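PDB 6CPY: GRMZM2G135359 pseudokinase from Zea mays, which is a receptor-like pseudokinase built on the protein-kinase fold, which may bind ATP but whose ability to transfer phosphate is doubtful. Local coordinates for residues E38-D43 with G59-G64; G64-V69 with F122-N127; R147-M152 with D183-V188; R171-T176 with G222-E227. One frame throughout, in Å; residues are numbered along the deposited sequence. Where two conformers were deposited one is given.

Interaction 1 (E38-D43 with G59-G64); sequences ETACED and GTLSSG
Ala40 and Thr60 meet where a helix runs out against the end of a strand, and the contact illustrates how a small side chain lets two backbones touch. The methyl of Ala40 faces segment 59-64 directly, its CB lying 3.3 Å from Thr60 O. Leu61 meets the same methyl from another direction. The CA-CB bond of that leucine leads away from the helix, yet its CG stands beside the backbone N (chi1 -64°), and one branch bends back until CD2 is 4.2 Å from Ala40 CB. Cys41, the first residue to leave helical geometry, sets its sulfur over the glycine beside Thr60, with SG 3.9 Å from Gly59 CA. Because Gly59 carries no side chain, Ala40 O can come within 3.1 Å of Gly59 CA. The same carbonyl takes a backbone hydrogen bond from Thr60, N to O 2.9 Å, fairly straight at 159° but reached from above the carbonyl plane, 40° out of it. Just beyond, the helix closes in a Schellman motif, with Glu42 at positive phi and Asp43 N bonded to Glu38 O. The N-terminal helix 34-40 is thereby fastened to strand 54-60 of the five-stranded N-lobe sheet. Strand 66-72 lies next in that sheet, where Val69 packs on Cys41, Ile67 on Leu61 and Glu66 on Thr60.

Interaction 2 (G64-V69 with F122-N127); sequences GVEIAV and FEYAPN
Ala68 and Phe122 exchange two backbone hydrogen bonds, the core of this contact. Ala68 N gives its hydrogen to Phe122 O at 2.9 Å, nearly straight at 168°, and Phe122 N answers to Ala68 O at 2.8 Å. Two residues along, water takes the place of a direct bond: a single molecule donates to Glu66 O at 2.7 Å and accepts only weakly from Tyr124 N. The reciprocal pair is the hydrogen-bonded pair of an antiparallel ladder, and Ile67 with Glu123 forms the adjacent non-hydrogen-bonded pair. In the protein-kinase fold these are the third and fifth strands of the N-lobe sheet, and the chain leaving Glu123 corresponds to the hinge leading to the C-lobe. Ala68 occupies the place of the alanine in the kinase VAIK motif, and Phe122 probably corresponds to the gatekeeper. Their CA-CB bonds point to the same face of the sheet, although the phenyl ring then leads away, leaving Phe122 CB 3.5 Å from Ala68 O. Glu123 points away from segment 64-69, and its carboxylate makes a salt bridge to Lys187. Past the end of strand 117-123, Tyr124 has CG anti to the backbone N (chi1 173°), directing the ring towards Glu66. The two side chains cross obliquely, carboxylate and ring planes 39° apart, with Glu66 OE1 3.6 Å from Tyr124 CE2. That oxygen makes a salt bridge to Lys58, which also meets the Tyr124 ring in a cation-pi contact. Closer to the backbone, Glu66 CB rests 3.8 Å from Tyr124 CB.

Interaction 3 (R147-M152 with D183-V188); sequences RLRISM and DFAAKV
Ile150 and Ala186 bring a long C-lobe helix of the kinase fold, 144-164, against the small antiparallel hairpin of strands 178-180 and 186-188. Such an interface shows how one contact can be close-packed on one flank and loosely bridged on the other. The tight flank belongs to Ile150. Its CG1, anti to the carbonyl carbon (chi1 -71°), presses to within 3.3 Å of Phe184 O, an oxygen buried here without a polar partner in the model. The other branch reaches across to the hairpin, Ile150 CG2 lying 4.2 Å from Ala186 CB. That methyl points at the helix and also sits 3.7 Å from Ile150 O, so it is seated over the helical backbone as much as over a side chain. Ile154, a turn further along, touches Ala186 too. The opposite flank is built around Arg149 and Asp183, which lie nearer solvent. The arginine chain bends beyond CG and brings its guanidinium to the hairpin turn, where Phe184 adopts positive phi. One edge of the guanidinium is turned to the Asp183 carboxylate, but the salt bridge from Arg149 NH2 to Asp183 OD1 is long and weak as a hydrogen bond, at 3.5 Å. With CG between the backbone N and carbonyl carbon (chi1 60°), the Asp183 carboxylate comes within range of the guanidinium. Between the two flanks a water links the backbones: it donates to Arg149 O at 2.7 Å and accepts from Ala186 N at 2.9 Å.

Interaction 4 (R171-T176 with G222-E227); sequences RNFDST and GMVLLE
In the segment corresponding to the catalytic loop of active kinases, Ser175 turns back to Glu227 on helix 214-230. Ser175 OG donates to Glu227 OE2 at 2.7 Å, on the syn side of the carboxylate and 17° out of its plane. The glutamate reaches the loop in an extended form, with CG anti to the backbone N (chi1 -176°). OE2 also pairs with His135, while OE1 receives a hydrogen bond of 2.6 Å from a water that in turn accepts from Ser175 N at 2.9 Å. Ser175 OG and His135 on OE2 and the water on OE1 hold both oxygens of this buried acid, consistent with its being ionised. Beside these bonds, Val224 CG2 packs obliquely on the Phe173 ring, 3.8 Å from CE2, and the far side of the loop is shaped by an Asx turn, Asp174 OD1 accepting from Thr176 N at 2.8 Å. The loop also carries Arg171, salt-bridged to Asp190, and Asn172, which by sequence appears to stand where active kinases have the aspartate of their His-Arg-Asp motif. A catalytic-loop segment seated on the central helix is a feature of the protein-kinase C-lobe, kept here in a pseudokinase.

Overall arrangement
The four contacts trace a path from the N-lobe to the centre of the C-lobe. Interactions 1 and 2 share Gly64 and adjoining strands of one sheet: Gly59 O probably accepts a hydrogen bond from Ile67 N at 2.9 Å. Interaction 2 then hands on to interaction 3 across the hinge region, through a salt bridge of 2.7 Å between Glu123 OE1 and Lys187 NZ, though their centres lie about 17 Å apart. Interactions 3 and 4, with centres about 13 Å apart, meet where Ser151 OG packs on Leu225 CD1 and Val188 on Phe173. By analogy, interactions 2 and 4 flank the kinase nucleotide cleft of this apo structure, nearest atoms about 9 Å apart.

Interaction 1 (E38-D43 with G59-G64)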
# COMPACT_ATOMS: atom_id res chain seq x y z
N GLU A 38 -2.63 -18.45 -16.42
CA GLU A 38 -1.47 -18.96 -17.13
C GLU A 38 -1.29 -18.20 -18.44
O GLU A 38 -0.20 -17.77 -18.76
CB GLU A 38 -1.64 -20.46 -17.45
CG GLU A 38 -1.55 -21.38 -16.25
CD GLU A 38 -2.13 -22.76 -16.53
OE1 GLU A 38 -2.21 -23.14 -17.72
OE2 GLU A 38 -2.53 -23.46 -15.56
N THR A 39 -2.38 -18.04 -19.18
CA THR A 39 -2.37 -17.26 -20.42
C THR A 39 -2.03 -15.80 -20.12
O THR A 39 -1.12 -15.22 -20.72
CB THR A 39 -3.74 -17.35 -21.14
OG1 THR A 39 -4.05 -18.73 -21.41
CG2 THR A 39 -3.72 -16.56 -22.44
N ALA A 40 -2.74 -15.22 -19.16
CA ALA A 40 -2.55 -13.81 -18.82
C ALA A 40 -1.13 -13.47 -18.40
O ALA A 40 -0.63 -12.40 -18.73
CB ALA A 40 -3.53 -13.39 -17.74
N CYS A 41 -0.48 -14.37 -17.66
CA CYS A 41 0.87 -14.14 -17.14
C CYS A 41 1.98 -14.90 -17.85
O CYS A 41 3.06 -15.05 -17.29
CB CYS A 41 0.93 -14.49 -15.65
SG CYS A 41 -0.33 -13.68 -14.67
N GLU A 42 1.72 -15.38 -19.06
CA GLU A 42 2.72 -16.14 -19.83
C GLU A 42 3.33 -17.25 -18.97
O GLU A 42 4.55 -17.36 -18.85
CB GLU A 42 3.84 -15.22 -20.33
CG GLU A 42 3.38 -13.99 -21.11
CD GLU A 42 3.15 -14.26 -22.58
OE1 GLU A 42 2.78 -15.41 -22.94
OE2 GLU A 42 3.34 -13.32 -23.38
N ASP A 43 2.46 -18.05 -18.36
CA ASP A 43 2.88 -19.11 -17.44
C ASP A 43 3.82 -18.60 -16.32
O ASP A 43 4.77 -19.28 -15.94
CB ASP A 43 3.50 -20.29 -18.21
CG ASP A 43 2.46 -21.07 -19.02
OD1 ASP A 43 1.49 -21.57 -18.42
OD2 ASP A 43 2.64 -21.20 -20.25
N GLY A 59 0.86 -9.75 -15.55
CA GLY A 59 0.02 -10.31 -16.59
C GLY A 59 -0.87 -9.28 -17.25
O GLY A 59 -0.88 -8.10 -16.87
N THR A 60 -1.61 -9.73 -18.25
CA THR A 60 -2.63 -8.94 -18.92
C THR A 60 -3.82 -9.83 -19.20
O THR A 60 -3.69 -10.86 -19.88
CB THR A 60 -2.12 -8.36 -20.26
OG1 THR A 60 -0.88 -7.68 -20.04
CG2 THR A 60 -3.13 -7.37 -20.85
N LEU A 61 -4.98 -9.45 -18.67
CA LEU A 61 -6.21 -10.19 -18.89
C LEU A 61 -6.67 -10.00 -20.34
O LEU A 61 -6.24 -9.06 -21.01
CB LEU A 61 -7.29 -9.74 -17.91
CG LEU A 61 -7.01 -10.02 -16.43
CD1 LEU A 61 -8.06 -9.36 -15.57
CD2 LEU A 61 -6.93 -11.52 -16.16
N SER A 62 -7.55 -10.88 -20.81
CA SER A 62 -8.03 -10.81 -22.21
C SER A 62 -8.76 -9.50 -22.50
O SER A 62 -8.82 -9.06 -23.64
CB SER A 62 -8.91 -12.03 -22.54
OG SER A 62 -10.10 -12.00 -21.79
N SER A 63 -9.28 -8.86 -21.45
CA SER A 63 -9.86 -7.50 -21.54
C SER A 63 -8.85 -6.39 -21.87
O SER A 63 -9.27 -5.28 -22.21
CB SER A 63 -10.52 -7.14 -20.21
OG SER A 63 -9.56 -7.11 -19.16
N GLY A 64 -7.56 -6.67 -21.71
CA GLY A 64 -6.50 -5.67 -21.85
C GLY A 64 -6.05 -5.08 -20.52
O GLY A 64 -5.08 -4.34 -20.46

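Interaction 2 (G64-V69 with F122-N127)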
# COMPACT_ATOMS: atom_id res chain seq x y z
N GLY A 64 -7.56 -6.67 -21.71
CA GLY A 64 -6.50 -5.67 -21.85
C GLY A 64 -6.05 -5.08 -20.52
O GLY A 64 -5.08 -4.34 -20.46
N VAL A 65 -6.76 -5.41 -19.43
CA VAL A 65 -6.41 -4.89 -18.12
C VAL A 65 -5.13 -5.55 -17.62
O VAL A 65 -5.05 -6.76 -17.54
CB VAL A 65 -7.56 -5.13 -17.10
CG1 VAL A 65 -7.11 -4.79 -15.70
CG2 VAL A 65 -8.78 -4.30 -17.49
N GLU A 66 -4.14 -4.73 -17.30
CA GLU A 66 -2.88 -5.23 -16.77
C GLU A 66 -3.05 -5.56 -15.29
O GLU A 66 -3.77 -4.87 -14.56
CB GLU A 66 -1.77 -4.21 -16.99
CG GLU A 66 -1.43 -4.04 -18.47
CD GLU A 66 -0.35 -3.00 -18.69
OE1 GLU A 66 0.86 -3.31 -18.56
OE2 GLU A 66 -0.72 -1.85 -18.97
N ILE A 67 -2.39 -6.63 -14.85
CA ILE A 67 -2.55 -7.14 -13.50
C ILE A 67 -1.21 -7.46 -12.87
O ILE A 67 -0.22 -7.75 -13.54
CB ILE A 67 -3.44 -8.41 -13.46
CG1 ILE A 67 -2.89 -9.50 -14.39
CG2 ILE A 67 -4.87 -8.06 -13.85
CD1 ILE A 67 -3.67 -10.80 -14.35
N ALA A 68 -1.19 -7.39 -11.55
CA ALA A 68 -0.09 -7.88 -10.77
C ALA A 68 -0.66 -9.03 -9.96
O ALA A 68 -1.63 -8.85 -9.22
CB ALA A 68 0.45 -6.80 -9.86
N VAL A 69 -0.04 -10.19 -10.10
CA VAL A 69 -0.54 -11.41 -9.48
C VAL A 69 0.36 -11.77 -8.33
O VAL A 69 1.55 -12.00 -8.52
CB VAL A 69 -0.59 -12.53 -10.52
CG1 VAL A 69 -1.01 -13.84 -9.87
CG2 VAL A 69 -1.52 -12.13 -11.65
N PHE A 122 -4.27 -8.30 -8.54
CA PHE A 122 -4.38 -6.90 -8.21
C PHE A 122 -4.20 -6.01 -9.42
O PHE A 122 -3.65 -6.43 -10.44
CB PHE A 122 -3.32 -6.52 -7.18
CG PHE A 122 -3.53 -7.15 -5.85
CD1 PHE A 122 -4.40 -6.59 -4.93
CD2 PHE A 122 -2.83 -8.29 -5.49
CE1 PHE A 122 -4.59 -7.17 -3.69
CE2 PHE A 122 -3.01 -8.87 -4.26
CZ PHE A 122 -3.89 -8.31 -3.35
N GLU A 123 -4.66 -4.77 -9.29
CA GLU A 123 -4.35 -3.73 -10.28
C GLU A 123 -2.84 -3.60 -10.45
O GLU A 123 -2.10 -3.71 -9.48
CB GLU A 123 -4.90 -2.38 -9.84
CG GLU A 123 -6.41 -2.28 -9.89
CD GLU A 123 -6.94 -0.98 -9.30
OE1 GLU A 123 -6.26 -0.39 -8.42
OE2 GLU A 123 -8.05 -0.58 -9.70
N TYR A 124 -2.40 -3.35 -11.68
CA TYR A 124 -0.97 -3.15 -11.98
C TYR A 124 -0.63 -1.67 -11.94
O TYR A 124 -1.35 -0.88 -12.53
CB TYR A 124 -0.64 -3.66 -13.38
CG TYR A 124 0.77 -3.36 -13.85
CD1 TYR A 124 1.85 -3.96 -13.23
CD2 TYR A 124 1.01 -2.53 -14.94
CE1 TYR A 124 3.15 -3.70 -13.65
CE2 TYR A 124 2.31 -2.30 -15.39
CZ TYR A 124 3.37 -2.89 -14.73
OH TYR A 124 4.67 -2.66 -15.14
N ALA A 125 0.47 -1.32 -11.29
CA ALA A 125 0.95 0.07 -11.25
C ALA A 125 2.25 0.16 -12.05
O ALA A 125 3.24 -0.43 -11.67
CB ALA A 125 1.20 0.49 -9.82
N PRO A 126 2.23 0.88 -13.19
CA PRO A 126 3.40 0.82 -14.08
C PRO A 126 4.67 1.51 -13.58
O PRO A 126 5.76 1.17 -14.05
CB PRO A 126 2.91 1.49 -15.37
CG PRO A 126 1.68 2.23 -15.02
CD PRO A 126 1.09 1.58 -13.80
N ASN A 127 4.56 2.45 -12.64
CA ASN A 127 5.73 3.23 -12.23
C ASN A 127 6.38 2.80 -10.92
O ASN A 127 7.10 3.58 -10.30
CB ASN A 127 5.37 4.72 -12.20
CG ASN A 127 5.32 5.32 -13.59
OD1 ASN A 127 6.21 5.09 -14.40
ND2 ASN A 127 4.27 6.08 -13.88
O HOH W 1 -5.06 -2.63 -13.64

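Interaction 3 (R147-M152 with D183-V188)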
# COMPACT_ATOMS: atom_id res chain seq x y z
N ARG A 147 4.88 15.04 -5.56
CA ARG A 147 4.98 14.61 -4.17
C ARG A 147 3.74 14.95 -3.33
O ARG A 147 3.35 14.18 -2.49
CB ARG A 147 6.25 15.14 -3.54
CG ARG A 147 7.47 14.54 -4.21
CD ARG A 147 8.73 14.68 -3.39
NE ARG A 147 9.89 14.48 -4.26
CZ ARG A 147 11.12 14.21 -3.83
NH1 ARG A 147 11.40 14.08 -2.55
NH2 ARG A 147 12.08 14.09 -4.73
N LEU A 148 3.15 16.12 -3.56
CA LEU A 148 1.93 16.48 -2.86
C LEU A 148 0.75 15.61 -3.28
O LEU A 148 -0.03 15.19 -2.43
CB LEU A 148 1.61 17.97 -3.05
CG LEU A 148 2.20 18.84 -1.92
CD1 LEU A 148 3.65 18.53 -1.60
CD2 LEU A 148 2.02 20.31 -2.27
N ARG A 149 0.63 15.33 -4.57
CA ARG A 149 -0.39 14.42 -5.06
C ARG A 149 -0.28 13.03 -4.45
O ARG A 149 -1.27 12.44 -4.08
CB ARG A 149 -0.33 14.28 -6.57
CG ARG A 149 -0.84 15.48 -7.35
CD ARG A 149 -1.61 15.00 -8.57
NE ARG A 149 -0.98 13.85 -9.21
CZ ARG A 149 -1.63 12.89 -9.87
NH1 ARG A 149 -2.95 12.88 -9.99
NH2 ARG A 149 -0.93 11.90 -10.41
N ILE A 150 0.94 12.52 -4.35
CA ILE A 150 1.18 11.22 -3.75
C ILE A 150 0.82 11.25 -2.26
O ILE A 150 0.10 10.39 -1.77
CB ILE A 150 2.64 10.78 -3.97
CG1 ILE A 150 2.85 10.42 -5.45
CG2 ILE A 150 3.01 9.62 -3.04
CD1 ILE A 150 4.31 10.40 -5.87
N SER A 151 1.30 12.28 -1.56
CA SER A 151 0.99 12.44 -0.14
C SER A 151 -0.53 12.48 0.15
O SER A 151 -1.01 11.85 1.10
CB SER A 151 1.66 13.74 0.39
OG SER A 151 3.08 13.71 0.22
N MET A 152 -1.27 13.22 -0.67
CA MET A 152 -2.72 13.35 -0.49
C MET A 152 -3.41 12.03 -0.79
O MET A 152 -4.24 11.56 -0.01
CB MET A 152 -3.29 14.46 -1.37
CG MET A 152 -4.68 14.92 -0.94
SD MET A 152 -4.67 15.71 0.69
CE MET A 152 -2.97 16.22 0.65
N ASP A 183 0.45 8.19 -14.19
CA ASP A 183 0.68 9.63 -13.97
C ASP A 183 1.06 9.95 -12.51
O ASP A 183 0.80 11.05 -12.00
CB ASP A 183 -0.51 10.47 -14.45
CG ASP A 183 -1.80 10.14 -13.75
OD1 ASP A 183 -1.77 9.44 -12.71
OD2 ASP A 183 -2.85 10.60 -14.24
N PHE A 184 1.70 8.97 -11.88
CA PHE A 184 2.30 9.10 -10.56
C PHE A 184 1.31 9.39 -9.43
O PHE A 184 1.65 10.05 -8.46
CB PHE A 184 3.45 10.10 -10.59
CG PHE A 184 4.56 9.68 -11.50
CD1 PHE A 184 5.57 8.85 -11.03
CD2 PHE A 184 4.55 10.03 -12.84
CE1 PHE A 184 6.58 8.42 -11.86
CE2 PHE A 184 5.56 9.59 -13.69
CZ PHE A 184 6.58 8.79 -13.19
N ALA A 185 0.09 8.89 -9.56
CA ALA A 185 -0.83 8.88 -8.42
C ALA A 185 -0.46 7.72 -7.50
O ALA A 185 0.10 6.71 -7.93
CB ALA A 185 -2.27 8.75 -8.89
N ALA A 186 -0.78 7.86 -6.22
CA ALA A 186 -0.48 6.83 -5.24
C ALA A 186 -1.47 5.68 -5.29
O ALA A 186 -2.67 5.90 -5.40
CB ALA A 186 -0.48 7.43 -3.84
N LYS A 187 -0.96 4.46 -5.17
CA LYS A 187 -1.76 3.29 -4.83
C LYS A 187 -1.11 2.53 -3.68
O LYS A 187 -0.07 1.87 -3.84
CB LYS A 187 -1.98 2.39 -6.07
CG LYS A 187 -3.17 2.84 -6.90
CD LYS A 187 -3.55 1.85 -8.00
CE LYS A 187 -4.69 2.37 -8.85
NZ LYS A 187 -6.00 2.32 -8.16
N VAL A 188 -1.72 2.66 -2.51
CA VAL A 188 -1.28 1.92 -1.33
C VAL A 188 -1.65 0.45 -1.56
O VAL A 188 -2.72 0.16 -2.08
CB VAL A 188 -1.96 2.41 -0.05
CG1 VAL A 188 -1.48 1.62 1.16
CG2 VAL A 188 -1.70 3.91 0.15
O HOH W 2 -2.12 10.28 -5.45

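Interaction 4 (R171-T176 with G222-E227)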
# COMPACT_ATOMS: atom_id res chain seq x y z
N ARG A 171 -0.90 -3.11 7.65
CA ARG A 171 0.04 -3.59 8.66
C ARG A 171 1.50 -3.49 8.22
O ARG A 171 2.39 -3.44 9.07
CB ARG A 171 -0.30 -5.04 9.07
CG ARG A 171 0.12 -6.07 8.04
CD ARG A 171 -0.61 -7.39 8.20
NE ARG A 171 -0.17 -8.32 7.16
CZ ARG A 171 -0.54 -8.27 5.88
NH1 ARG A 171 -1.40 -7.34 5.45
NH2 ARG A 171 -0.06 -9.15 5.02
N ASN A 172 1.74 -3.47 6.91
CA ASN A 172 3.09 -3.35 6.34
C ASN A 172 3.36 -1.98 5.68
O ASN A 172 4.33 -1.83 4.93
CB ASN A 172 3.32 -4.46 5.31
CG ASN A 172 3.31 -5.84 5.94
OD1 ASN A 172 3.82 -6.01 7.05
ND2 ASN A 172 2.72 -6.81 5.26
N PHE A 173 2.52 -1.00 5.96
CA PHE A 173 2.58 0.28 5.27
C PHE A 173 3.92 1.03 5.38
O PHE A 173 4.37 1.36 6.48
CB PHE A 173 1.44 1.16 5.75
CG PHE A 173 1.49 2.55 5.22
CD1 PHE A 173 1.22 2.80 3.88
CD2 PHE A 173 1.83 3.61 6.05
CE1 PHE A 173 1.29 4.09 3.38
CE2 PHE A 173 1.90 4.89 5.55
CZ PHE A 173 1.63 5.13 4.22
N ASP A 174 4.55 1.27 4.24
CA ASP A 174 5.73 2.14 4.15
C ASP A 174 5.96 2.50 2.68
O ASP A 174 5.12 2.19 1.83
CB ASP A 174 6.98 1.52 4.81
CG ASP A 174 7.42 0.22 4.18
OD1 ASP A 174 7.28 0.03 2.95
OD2 ASP A 174 7.95 -0.62 4.95
N SER A 175 7.06 3.17 2.36
CA SER A 175 7.27 3.60 0.98
C SER A 175 7.49 2.43 0.02
O SER A 175 7.28 2.58 -1.18
CB SER A 175 8.40 4.64 0.86
OG SER A 175 9.65 4.08 1.21
N THR A 176 7.87 1.25 0.53
CA THR A 176 7.97 0.05 -0.33
C THR A 176 6.62 -0.57 -0.70
O THR A 176 6.54 -1.37 -1.64
CB THR A 176 8.87 -1.07 0.29
OG1 THR A 176 8.22 -1.68 1.41
CG2 THR A 176 10.23 -0.52 0.69
N GLY A 222 3.04 9.76 9.05
CA GLY A 222 3.94 10.87 9.34
C GLY A 222 5.36 10.59 8.88
O GLY A 222 6.00 11.46 8.32
N MET A 223 5.84 9.36 9.10
CA MET A 223 7.19 8.97 8.69
C MET A 223 7.33 8.95 7.16
O MET A 223 8.39 9.33 6.62
CB MET A 223 7.55 7.61 9.28
CG MET A 223 7.70 7.64 10.79
SD MET A 223 9.10 8.64 11.32
CE MET A 223 10.47 7.53 11.01
N VAL A 224 6.29 8.48 6.48
CA VAL A 224 6.31 8.42 5.02
C VAL A 224 6.23 9.84 4.43
O VAL A 224 6.91 10.14 3.44
CB VAL A 224 5.18 7.52 4.46
CG1 VAL A 224 5.03 7.68 2.96
CG2 VAL A 224 5.45 6.06 4.81
N LEU A 225 5.40 10.69 5.02
CA LEU A 225 5.33 12.09 4.61
C LEU A 225 6.71 12.76 4.80
O LEU A 225 7.19 13.47 3.90
CB LEU A 225 4.24 12.83 5.37
CG LEU A 225 4.12 14.34 5.09
CD1 LEU A 225 3.94 14.60 3.61
CD2 LEU A 225 2.98 14.95 5.89
N LEU A 226 7.34 12.52 5.94
CA LEU A 226 8.70 13.03 6.18
C LEU A 226 9.70 12.54 5.14
O LEU A 226 10.57 13.29 4.68
CB LEU A 226 9.19 12.63 7.59
CG LEU A 226 10.53 13.25 8.03
CD1 LEU A 226 10.41 14.77 8.03
CD2 LEU A 226 10.95 12.72 9.39
N GLU A 227 9.57 11.27 4.76
CA GLU A 227 10.42 10.67 3.73
C GLU A 227 10.19 11.30 2.37
O GLU A 227 11.13 11.58 1.64
CB GLU A 227 10.17 9.16 3.69
CG GLU A 227 11.05 8.39 2.72
CD GLU A 227 10.63 6.94 2.59
OE1 GLU A 227 9.84 6.47 3.44
OE2 GLU A 227 11.10 6.28 1.65
O HOH W 3 9.10 4.10 4.23